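Local coordinates for invasion protein InvA (Salmonella enterica, PDB 2X49) that works in the export apparatus of the type III secretion system with which Salmonella invades intestinal epithelial cells, its C-terminal domain being described here, at residues L77-N82 / Y104-H109; V211-E216 / V298-K303; Y39-P44 / N142-I147. One frame throughout, in Å; residues are numbered along the deposited sequence.

Contact 1 (L77-N82 / Y104-H109); sequences LMRVVN and YFWVTH
M78 and V107 face each other as an antiparallel hydrogen-bonded pair, and the backbone fixes the register of the two strands. M78 N donates to V107 O at 3.0 Å, V107 N returns the bond to M78 O at 2.9 Å, and V80 N reaches F105 O in the same manner. Between these bonds lies the non-hydrogen-bonded pair R79 and W106, whose CA atoms approach to 4.4 Å.

Aromatic contacts divide between the two faces of the sheet. On the face carrying R79 and W106, R79 CB stands 3.9 Å from the centroid of the six-membered indole ring and 9° off its normal, a CH-pi contact offset toward the rim. R79 CG is anti to the backbone N (chi1 -175°), beside the carbonyl carbon, and the extended run to NE carries the guanidinium on to Y104. Y104 CD1 lies over one face of the R79 guanidinium, while R79 NE is near the plane of the Y104 ring, at its edge; the planes are 72° apart. On the face of M78 and V107, M78 CG is poised over the centre of the H109 ring, 4.0 Å from the centroid.

Apolar side chains meet at two further points: V80 CG2 touches V107 CG2 at 3.8 Å, and L77 CD1 abuts W106 CB.

Polar bonds finish the two ends. One water accepts from R79 NE and F105 N and donates to V80 O at 2.6 Å; another accepts from H109 NE2 and donates to L77 O. A bound mercury ion lies about 3 Å from the H109 side chain. R79 NH1 bridges to E128 and NH2 to D289.

The pairing joins the two inner strands of a four-stranded antiparallel sheet, between strands 95-99 and 122-124. Strand 102-107 leads into helix 109-116, with T108 as N-cap close to the calcium ion bound at N93 and E111.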
loop_
_atom_site.group_PDB
_atom_site.type_symbol
_atom_site.label_atom_id
_atom_site.label_comp_id
_atom_site.label_asym_id
_atom_site.label_seq_id
_atom_site.Cartn_x
_atom_site.Cartn_y
_atom_site.Cartn_z
ATOM N N LEU A 77 2.550 -20.947 -11.893
ATOM C CA LEU A 77 3.973 -20.460 -11.949
ATOM C C LEU A 77 4.340 -19.771 -10.618
ATOM O O LEU A 77 3.546 -19.699 -9.699
ATOM C CB LEU A 77 4.220 -19.512 -13.146
ATOM C CG LEU A 77 3.837 -19.973 -14.580
ATOM C CD1 LEU A 77 4.087 -18.938 -15.665
ATOM C CD2 LEU A 77 4.630 -21.285 -14.852
ATOM N N MET A 78 5.583 -19.297 -10.577
ATOM C CA MET A 78 6.186 -18.605 -9.440
ATOM C C MET A 78 6.631 -17.220 -9.867
ATOM O O MET A 78 7.267 -17.039 -10.886
ATOM C CB MET A 78 7.413 -19.377 -8.921
ATOM C CG MET A 78 7.107 -20.717 -8.400
ATOM S SD MET A 78 6.134 -20.701 -6.900
ATOM C CE MET A 78 7.396 -20.138 -5.724
ATOM N N ARG A 79 6.393 -16.241 -9.008
ATOM C CA ARG A 79 6.865 -14.891 -9.314
ATOM C C ARG A 79 8.245 -14.608 -8.764
ATOM O O ARG A 79 8.516 -14.886 -7.592
ATOM C CB ARG A 79 5.888 -13.857 -8.774
ATOM C CG ARG A 79 6.314 -12.480 -9.209
ATOM C CD ARG A 79 5.485 -11.301 -8.708
ATOM N NE ARG A 79 6.337 -10.102 -8.744
ATOM C CZ ARG A 79 6.332 -9.119 -7.850
ATOM N NH1 ARG A 79 5.492 -9.144 -6.823
ATOM N NH2 ARG A 79 7.187 -8.100 -7.980
ATOM N N VAL A 80 9.083 -14.029 -9.624
ATOM C CA VAL A 80 10.445 -13.549 -9.262
ATOM C C VAL A 80 10.328 -12.107 -8.829
ATOM O O VAL A 80 10.258 -11.178 -9.614
ATOM C CB VAL A 80 11.495 -13.676 -10.401
ATOM C CG1 VAL A 80 12.942 -13.454 -9.838
ATOM C CG2 VAL A 80 11.436 -15.057 -11.032
ATOM N N VAL A 81 10.357 -11.928 -7.524
ATOM C CA VAL A 81 10.114 -10.570 -6.918
ATOM C C VAL A 81 11.202 -9.566 -7.251
ATOM O O VAL A 81 10.924 -8.437 -7.639
ATOM C CB VAL A 81 9.858 -10.655 -5.386
ATOM C CG1 VAL A 81 9.661 -9.256 -4.723
ATOM C CG2 VAL A 81 8.630 -11.578 -5.061
ATOM N N ASN A 82 12.443 -9.995 -7.122
ATOM C CA ASN A 82 13.623 -9.157 -7.405
ATOM C C ASN A 82 14.301 -9.542 -8.716
ATOM O O ASN A 82 15.514 -9.651 -8.837
ATOM C CB ASN A 82 14.610 -9.143 -6.227
ATOM C CG ASN A 82 15.205 -10.508 -5.937
ATOM O OD1 ASN A 82 14.674 -11.511 -6.379
ATOM N ND2 ASN A 82 16.305 -10.552 -5.180
ATOM N N TYR A 104 5.982 -7.567 -14.164
ATOM C CA TYR A 104 5.935 -8.785 -13.319
ATOM C C TYR A 104 6.470 -9.970 -14.092
ATOM O O TYR A 104 6.063 -10.209 -15.208
ATOM C CB TYR A 104 4.508 -9.069 -12.872
ATOM C CG TYR A 104 3.876 -7.913 -12.156
ATOM C CD1 TYR A 104 3.902 -7.828 -10.796
ATOM C CD2 TYR A 104 3.230 -6.902 -12.868
ATOM C CE1 TYR A 104 3.341 -6.757 -10.156
ATOM C CE2 TYR A 104 2.672 -5.815 -12.225
ATOM C CZ TYR A 104 2.713 -5.771 -10.854
ATOM O OH TYR A 104 2.167 -4.764 -10.094
ATOM N N PHE A 105 7.352 -10.719 -13.444
ATOM C CA PHE A 105 8.089 -11.806 -14.076
ATOM C C PHE A 105 7.801 -13.113 -13.370
ATOM O O PHE A 105 7.947 -13.258 -12.156
ATOM C CB PHE A 105 9.594 -11.486 -14.045
ATOM C CG PHE A 105 9.958 -10.259 -14.854
ATOM C CD1 PHE A 105 10.275 -10.356 -16.196
ATOM C CD2 PHE A 105 9.948 -9.011 -14.264
ATOM C CE1 PHE A 105 10.563 -9.218 -16.937
ATOM C CE2 PHE A 105 10.272 -7.870 -15.004
ATOM C CZ PHE A 105 10.532 -7.971 -16.315
ATOM N N TRP A 106 7.386 -14.052 -14.184
ATOM C CA TRP A 106 6.989 -15.375 -13.680
ATOM C C TRP A 106 7.845 -16.460 -14.386
ATOM O O TRP A 106 8.111 -16.419 -15.606
ATOM C CB TRP A 106 5.506 -15.650 -13.916
ATOM C CG TRP A 106 4.526 -14.657 -13.289
ATOM C CD1 TRP A 106 4.230 -13.384 -13.751
ATOM C CD2 TRP A 106 3.742 -14.865 -12.141
ATOM N NE1 TRP A 106 3.296 -12.844 -12.960
ATOM C CE2 TRP A 106 2.978 -13.706 -11.940
ATOM C CE3 TRP A 106 3.578 -15.937 -11.264
ATOM C CZ2 TRP A 106 2.061 -13.579 -10.883
ATOM C CZ3 TRP A 106 2.706 -15.816 -10.231
ATOM C CH2 TRP A 106 1.921 -14.649 -10.032
ATOM N N VAL A 107 8.184 -17.477 -13.586
ATOM C CA VAL A 107 8.969 -18.605 -14.056
ATOM C C VAL A 107 8.356 -19.929 -13.589
ATOM O O VAL A 107 7.491 -20.004 -12.714
ATOM C CB VAL A 107 10.452 -18.520 -13.602
ATOM C CG1 VAL A 107 11.105 -17.253 -14.140
ATOM C CG2 VAL A 107 10.567 -18.602 -12.121
ATOM N N THR A 108 8.863 -20.980 -14.195
ATOM C CA THR A 108 8.442 -22.302 -13.752
ATOM C C THR A 108 8.946 -22.613 -12.366
ATOM O O THR A 108 9.917 -22.032 -11.868
ATOM C CB THR A 108 8.869 -23.449 -14.735
ATOM O OG1 THR A 108 10.305 -23.599 -14.712
ATOM C CG2 THR A 108 8.360 -23.183 -16.168
ATOM N N HIS A 109 8.353 -23.636 -11.783
ATOM C CA HIS A 109 8.763 -24.081 -10.453
ATOM C C HIS A 109 10.229 -24.532 -10.465
ATOM O O HIS A 109 11.046 -24.182 -9.582
ATOM C CB HIS A 109 7.853 -25.168 -9.892
ATOM C CG HIS A 109 6.509 -24.665 -9.450
ATOM N ND1 HIS A 109 6.143 -24.575 -8.126
ATOM C CD2 HIS A 109 5.448 -24.219 -10.157
ATOM C CE1 HIS A 109 4.908 -24.112 -8.034
ATOM N NE2 HIS A 109 4.461 -23.879 -9.254
HETATM O O HOH W 1 1.983 -22.019 -8.784
HETATM O O HOH W 2 8.289 -9.952 -10.809
#

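Contact 2 (V211-E216 / V298-K303); sequences VINLVE and VRRFIK
The R299 guanidinium and the E216 carboxylate meet edge to edge, their planes only 9° apart. R299 NE donates to E216 OE2 at 2.8 Å and R299 NH2 to E216 OE1 at 2.9 Å. Both bonds are nearly straight and use the syn lone pairs, which makes this a side-on, bidentate salt bridge. The neighbouring R300 guanidinium is placed differently: F301 CE2 lies 3.5 Å above the centre of one face, and a water sits in plane at its edge. N213 OD1 approaches R300 NH2 to 3.6 Å without bonding, the amide and guanidinium planes being 89° apart.

That water accepts from R300 N and R300 NH1, each at 3.0 Å, and donates weakly to E216 OE2. It links R300 to the carboxylate although R300 NH1 and E216 OE2 are 4.8 Å apart, too far for direct contact. Along the R300 chain, CD packs on I212 CG2 at 3.9 Å.

The short helix axes come no nearer than 11.8 Å and make an angle of 115°, so long side chains span the gap. R299 NH1 has further partners in E187 and V315 O, so the positive charge of R299 is probably balanced by both E216 and E187. Helix 211-221 leans on helix 174-185 through I212 and V215, whereas helix 299-306 rests against helix 243-252 through F301 and I302, and R300 and F301 touch strand 260-262.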
loop_
_atom_site.group_PDB
_atom_site.type_symbol
_atom_site.label_atom_id
_atom_site.label_comp_id
_atom_site.label_asym_id
_atom_site.label_seq_id
_atom_site.Cartn_x
_atom_site.Cartn_y
_atom_site.Cartn_z
ATOM N N VAL A 211 -5.543 18.362 9.742
ATOM C CA VAL A 211 -5.511 16.895 9.693
ATOM C C VAL A 211 -4.313 16.313 8.944
ATOM O O VAL A 211 -3.803 15.263 9.309
ATOM C CB VAL A 211 -6.828 16.279 9.132
ATOM C CG1 VAL A 211 -6.963 16.512 7.654
ATOM C CG2 VAL A 211 -6.842 14.815 9.423
ATOM N N ILE A 212 -3.881 17.005 7.913
ATOM C CA ILE A 212 -2.775 16.483 7.052
ATOM C C ILE A 212 -1.505 16.482 7.875
ATOM O O ILE A 212 -0.760 15.494 7.976
ATOM C CB ILE A 212 -2.567 17.286 5.819
ATOM C CG1 ILE A 212 -3.789 17.156 4.928
ATOM C CG2 ILE A 212 -1.359 16.799 5.019
ATOM C CD1 ILE A 212 -4.269 15.806 4.838
ATOM N N ASN A 213 -1.309 17.629 8.472
ATOM C CA ASN A 213 -0.143 17.838 9.322
ATOM C C ASN A 213 -0.150 16.814 10.453
ATOM O O ASN A 213 0.829 16.215 10.765
ATOM C CB ASN A 213 -0.082 19.277 9.868
ATOM C CG ASN A 213 0.251 20.291 8.796
ATOM O OD1 ASN A 213 0.586 19.935 7.672
ATOM N ND2 ASN A 213 0.160 21.577 9.147
ATOM N N LEU A 214 -1.303 16.646 11.096
ATOM C CA LEU A 214 -1.437 15.700 12.215
ATOM C C LEU A 214 -1.036 14.280 11.801
ATOM O O LEU A 214 -0.341 13.550 12.541
ATOM C CB LEU A 214 -2.884 15.720 12.801
ATOM C CG LEU A 214 -3.176 14.781 13.968
ATOM C CD1 LEU A 214 -2.258 15.128 15.147
ATOM C CD2 LEU A 214 -4.674 14.752 14.357
ATOM N N VAL A 215 -1.533 13.863 10.650
ATOM C CA VAL A 215 -1.215 12.535 10.127
ATOM C C VAL A 215 0.289 12.331 9.992
ATOM O O VAL A 215 0.813 11.294 10.355
ATOM C CB VAL A 215 -1.920 12.198 8.765
ATOM C CG1 VAL A 215 -1.295 10.945 8.174
ATOM C CG2 VAL A 215 -3.376 11.965 9.027
ATOM N N GLU A 216 0.972 13.359 9.557
ATOM C CA GLU A 216 2.416 13.249 9.370
ATOM C C GLU A 216 3.111 12.959 10.714
ATOM O O GLU A 216 4.128 12.235 10.805
ATOM C CB GLU A 216 2.979 14.494 8.672
ATOM C CG GLU A 216 4.245 14.210 7.948
ATOM C CD GLU A 216 4.110 13.222 6.760
ATOM O OE1 GLU A 216 2.971 12.882 6.306
ATOM O OE2 GLU A 216 5.169 12.803 6.246
ATOM N N VAL A 298 9.199 16.858 2.436
ATOM C CA VAL A 298 8.579 16.786 1.100
ATOM C C VAL A 298 7.733 15.503 0.874
ATOM O O VAL A 298 6.974 15.380 -0.117
ATOM C CB VAL A 298 9.610 16.952 -0.039
ATOM C CG1 VAL A 298 10.198 18.390 -0.047
ATOM C CG2 VAL A 298 10.679 15.865 0.035
ATOM N N ARG A 299 7.875 14.546 1.786
ATOM C CA ARG A 299 7.257 13.192 1.629
ATOM C C ARG A 299 5.779 13.230 1.188
ATOM O O ARG A 299 5.413 12.674 0.143
ATOM C CB ARG A 299 7.362 12.354 2.928
ATOM C CG ARG A 299 7.022 10.852 2.761
ATOM C CD ARG A 299 6.388 10.262 3.968
ATOM N NE ARG A 299 5.056 10.766 4.279
ATOM C CZ ARG A 299 3.914 10.381 3.726
ATOM N NH1 ARG A 299 3.905 9.424 2.796
ATOM N NH2 ARG A 299 2.769 10.957 4.094
ATOM N N ARG A 300 4.962 13.941 1.961
ATOM C CA ARG A 300 3.517 13.894 1.725
ATOM C C ARG A 300 3.147 14.560 0.410
ATOM O O ARG A 300 2.143 14.195 -0.251
ATOM C CB ARG A 300 2.724 14.496 2.892
ATOM C CG ARG A 300 2.904 15.961 3.133
ATOM C CD ARG A 300 2.443 16.241 4.558
ATOM N NE ARG A 300 2.505 17.656 4.903
ATOM C CZ ARG A 300 3.591 18.260 5.388
ATOM N NH1 ARG A 300 4.695 17.572 5.611
ATOM N NH2 ARG A 300 3.559 19.568 5.675
ATOM N N PHE A 301 3.952 15.541 0.005
ATOM C CA PHE A 301 3.688 16.299 -1.237
ATOM C C PHE A 301 4.043 15.496 -2.470
ATOM O O PHE A 301 3.362 15.569 -3.498
ATOM C CB PHE A 301 4.408 17.653 -1.237
ATOM C CG PHE A 301 4.014 18.492 -0.047
ATOM C CD1 PHE A 301 2.749 19.067 0.013
ATOM C CD2 PHE A 301 4.871 18.639 1.056
ATOM C CE1 PHE A 301 2.351 19.821 1.137
ATOM C CE2 PHE A 301 4.468 19.389 2.180
ATOM C CZ PHE A 301 3.215 19.979 2.205
ATOM N N ILE A 302 5.152 14.785 -2.361
ATOM C CA ILE A 302 5.568 13.877 -3.430
ATOM C C ILE A 302 4.513 12.785 -3.623
ATOM O O ILE A 302 4.138 12.488 -4.753
ATOM C CB ILE A 302 6.962 13.301 -3.209
ATOM C CG1 ILE A 302 7.980 14.424 -3.318
ATOM C CG2 ILE A 302 7.275 12.200 -4.253
ATOM C CD1 ILE A 302 9.375 14.063 -2.767
ATOM N N LYS A 303 4.025 12.239 -2.520
ATOM C CA LYS A 303 2.955 11.200 -2.560
ATOM C C LYS A 303 1.728 11.743 -3.306
ATOM O O LYS A 303 1.273 11.153 -4.286
ATOM C CB LYS A 303 2.592 10.609 -1.192
ATOM C CG LYS A 303 1.293 9.786 -1.185
ATOM C CD LYS A 303 1.448 8.408 -1.856
ATOM C CE LYS A 303 0.127 7.643 -1.895
ATOM N NZ LYS A 303 0.153 6.419 -2.707
HETATM O O HOH W 3 5.759 14.956 4.649
#

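Contact 3 (Y39-P44 / N142-I147); sequences YGVRLP and NEYFGI
V41 and F145 make the closest side-chain approach here: V41 CG1 lies 3.5 Å from F145 CE1, the two side chains crossing at about a right angle. F145 CG is anti to its backbone N (chi1 -179°), on the side chain whose CE1 meets this methyl. Beside them the Y144 side chain is met by L43 and P44, with V41 CG2 at its edge. L43 CD2 stands over one face, 4.1 Å from the ring centroid and 23° off the normal, which makes a CH-pi contact displaced toward the CZ side. P44 CG meets Y144 CB at 3.6 Å, and P44 CD reaches on to Y144 CG. V41 CG2 comes up to the ring edge at Y144 CE1, a looser contact of 4.5 Å.

One water ties the two backbones together, donating to R42 O at 2.7 Å and to Y144 O at 2.8 Å. It lies in plane at the edges of both the Y144 and F145 rings.

Both segments are irregular connections beside helix ends. G40, with a positive phi of 84°, is where the chain leaves helix 27-39 on its way to strand 46-50, and G146 is the N-cap of helix 147-158, its N hydrogen-bonded to E149 OE1 and its O to T150 OG1.

Further out, F35 of helix 27-39 touches V41, L43 and Y144 alike, and L31 of that helix adds to the packing on L43. R32 NH2 donates a hydrogen bond to L43 O. The Y144 hydroxyl is hydrogen-bonded to L137 O in the last turn of helix 125-139. F145 lies against T150 and M153 of helix 147-158, while Q182 NE2 of helix 174-185 donates a hydrogen bond to F145 O.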
loop_
_atom_site.group_PDB
_atom_site.type_symbol
_atom_site.label_atom_id
_atom_site.label_comp_id
_atom_site.label_asym_id
_atom_site.label_seq_id
_atom_site.Cartn_x
_atom_site.Cartn_y
_atom_site.Cartn_z
ATOM N N TYR A 39 -3.679 -5.279 8.617
ATOM C CA TYR A 39 -4.076 -3.854 8.627
ATOM C C TYR A 39 -4.948 -3.414 9.800
ATOM O O TYR A 39 -5.093 -2.191 10.050
ATOM C CB TYR A 39 -4.763 -3.475 7.296
ATOM C CG TYR A 39 -3.824 -3.554 6.137
ATOM C CD1 TYR A 39 -2.857 -2.580 5.919
ATOM C CD2 TYR A 39 -3.836 -4.660 5.301
ATOM C CE1 TYR A 39 -1.951 -2.686 4.907
ATOM C CE2 TYR A 39 -2.916 -4.775 4.247
ATOM C CZ TYR A 39 -2.006 -3.780 4.051
ATOM O OH TYR A 39 -1.113 -3.924 3.038
ATOM N N GLY A 40 -5.531 -4.358 10.497
ATOM C CA GLY A 40 -6.302 -4.082 11.700
ATOM C C GLY A 40 -7.730 -3.676 11.501
ATOM O O GLY A 40 -8.402 -3.245 12.439
ATOM N N VAL A 41 -8.184 -3.831 10.282
ATOM C CA VAL A 41 -9.601 -3.552 9.956
ATOM C C VAL A 41 -10.209 -4.668 9.134
ATOM O O VAL A 41 -9.541 -5.479 8.496
ATOM C CB VAL A 41 -9.805 -2.176 9.300
ATOM C CG1 VAL A 41 -9.236 -1.034 10.227
ATOM C CG2 VAL A 41 -9.131 -2.160 7.954
ATOM N N ARG A 42 -11.520 -4.684 9.159
ATOM C CA ARG A 42 -12.288 -5.771 8.554
ATOM C C ARG A 42 -12.754 -5.392 7.173
ATOM O O ARG A 42 -13.196 -4.267 6.933
ATOM C CB ARG A 42 -13.502 -6.081 9.381
ATOM C CG ARG A 42 -13.280 -6.333 10.831
ATOM C CD ARG A 42 -12.991 -7.768 11.024
ATOM N NE ARG A 42 -13.020 -8.165 12.437
ATOM C CZ ARG A 42 -12.668 -9.385 12.829
ATOM N NH1 ARG A 42 -12.344 -10.255 11.916
ATOM N NH2 ARG A 42 -12.653 -9.724 14.097
ATOM N N LEU A 43 -12.580 -6.329 6.248
ATOM C CA LEU A 43 -13.210 -6.152 4.922
ATOM C C LEU A 43 -14.662 -6.555 4.893
ATOM O O LEU A 43 -15.115 -7.307 5.733
ATOM C CB LEU A 43 -12.443 -6.970 3.854
ATOM C CG LEU A 43 -10.959 -6.667 3.606
ATOM C CD1 LEU A 43 -10.277 -7.745 2.713
ATOM C CD2 LEU A 43 -10.856 -5.342 2.940
ATOM N N PRO A 44 -15.410 -6.069 3.885
ATOM C CA PRO A 44 -16.726 -6.624 3.633
ATOM C C PRO A 44 -16.628 -8.063 3.187
ATOM O O PRO A 44 -15.544 -8.585 2.949
ATOM C CB PRO A 44 -17.217 -5.824 2.418
ATOM C CG PRO A 44 -16.369 -4.589 2.408
ATOM C CD PRO A 44 -15.059 -5.042 2.889
ATOM N N ASN A 142 -11.649 3.970 2.058
ATOM C CA ASN A 142 -12.823 4.806 2.356
ATOM C C ASN A 142 -14.147 4.158 1.905
ATOM O O ASN A 142 -15.239 4.585 2.272
ATOM C CB ASN A 142 -12.680 6.240 1.798
ATOM C CG ASN A 142 -11.624 7.087 2.543
ATOM O OD1 ASN A 142 -10.475 6.497 2.856
ATOM N ND2 ASN A 142 -11.827 8.293 2.759
ATOM N N GLU A 143 -14.016 3.113 1.092
ATOM C CA GLU A 143 -15.190 2.410 0.544
ATOM C C GLU A 143 -15.853 1.530 1.568
ATOM O O GLU A 143 -17.055 1.242 1.431
ATOM C CB GLU A 143 -14.864 1.581 -0.733
ATOM C CG GLU A 143 -14.430 2.429 -1.945
ATOM C CD GLU A 143 -15.571 3.205 -2.597
ATOM O OE1 GLU A 143 -16.765 2.944 -2.297
ATOM O OE2 GLU A 143 -15.257 4.070 -3.448
ATOM N N TYR A 144 -15.093 1.138 2.582
ATOM C CA TYR A 144 -15.549 0.122 3.597
ATOM C C TYR A 144 -15.195 0.402 5.056
ATOM O O TYR A 144 -15.389 -0.413 5.947
ATOM C CB TYR A 144 -15.093 -1.319 3.197
ATOM C CG TYR A 144 -13.623 -1.463 3.104
ATOM C CD1 TYR A 144 -12.844 -1.643 4.245
ATOM C CD2 TYR A 144 -12.965 -1.287 1.903
ATOM C CE1 TYR A 144 -11.482 -1.679 4.183
ATOM C CE2 TYR A 144 -11.633 -1.355 1.813
ATOM C CZ TYR A 144 -10.864 -1.526 2.945
ATOM O OH TYR A 144 -9.503 -1.509 2.908
ATOM N N PHE A 145 -14.644 1.572 5.293
ATOM C CA PHE A 145 -14.193 1.983 6.665
ATOM C C PHE A 145 -14.491 3.448 6.945
ATOM O O PHE A 145 -14.141 4.325 6.157
ATOM C CB PHE A 145 -12.680 1.743 6.800
ATOM C CG PHE A 145 -12.129 2.090 8.145
ATOM C CD1 PHE A 145 -12.092 1.152 9.160
ATOM C CD2 PHE A 145 -11.662 3.388 8.403
ATOM C CE1 PHE A 145 -11.583 1.509 10.428
ATOM C CE2 PHE A 145 -11.196 3.731 9.668
ATOM C CZ PHE A 145 -11.166 2.800 10.669
ATOM N N GLY A 146 -15.098 3.675 8.100
ATOM C CA GLY A 146 -15.476 5.041 8.580
ATOM C C GLY A 146 -15.670 5.194 10.066
ATOM O O GLY A 146 -15.082 4.506 10.872
ATOM N N ILE A 147 -16.570 6.090 10.419
ATOM C CA ILE A 147 -16.746 6.478 11.824
ATOM C C ILE A 147 -17.253 5.341 12.688
ATOM O O ILE A 147 -16.903 5.207 13.855
ATOM C CB ILE A 147 -17.741 7.673 11.977
ATOM C CG1 ILE A 147 -17.114 8.936 11.417
ATOM C CG2 ILE A 147 -18.108 7.842 13.409
ATOM C CD1 ILE A 147 -15.878 9.371 12.166
HETATM O O HOH W 4 -13.907 -1.827 7.902
#

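How the contacts relate
Contacts 1 and 3 are buried, while contact 2 lies at the surface, and their chemistry differs: backbone bonds and aromatic faces in contact 1, which also holds the charged R79 and two waters; a charged pair and a water in contact 2; apolar side chains around a bridging water in contact 3. Along the chain, contact 1 is nested inside the loop that contact 3 closes, and contact 2 follows both. None touches another; contacts 1 and 2, 35 Å apart between centres, lie on opposite sides of the chain's centre. Helix 125-139 borders both contact 1, through E128, and contact 3, through L137. Helix 174-185 likewise touches contact 2, through R183, and contact 3, through Q182.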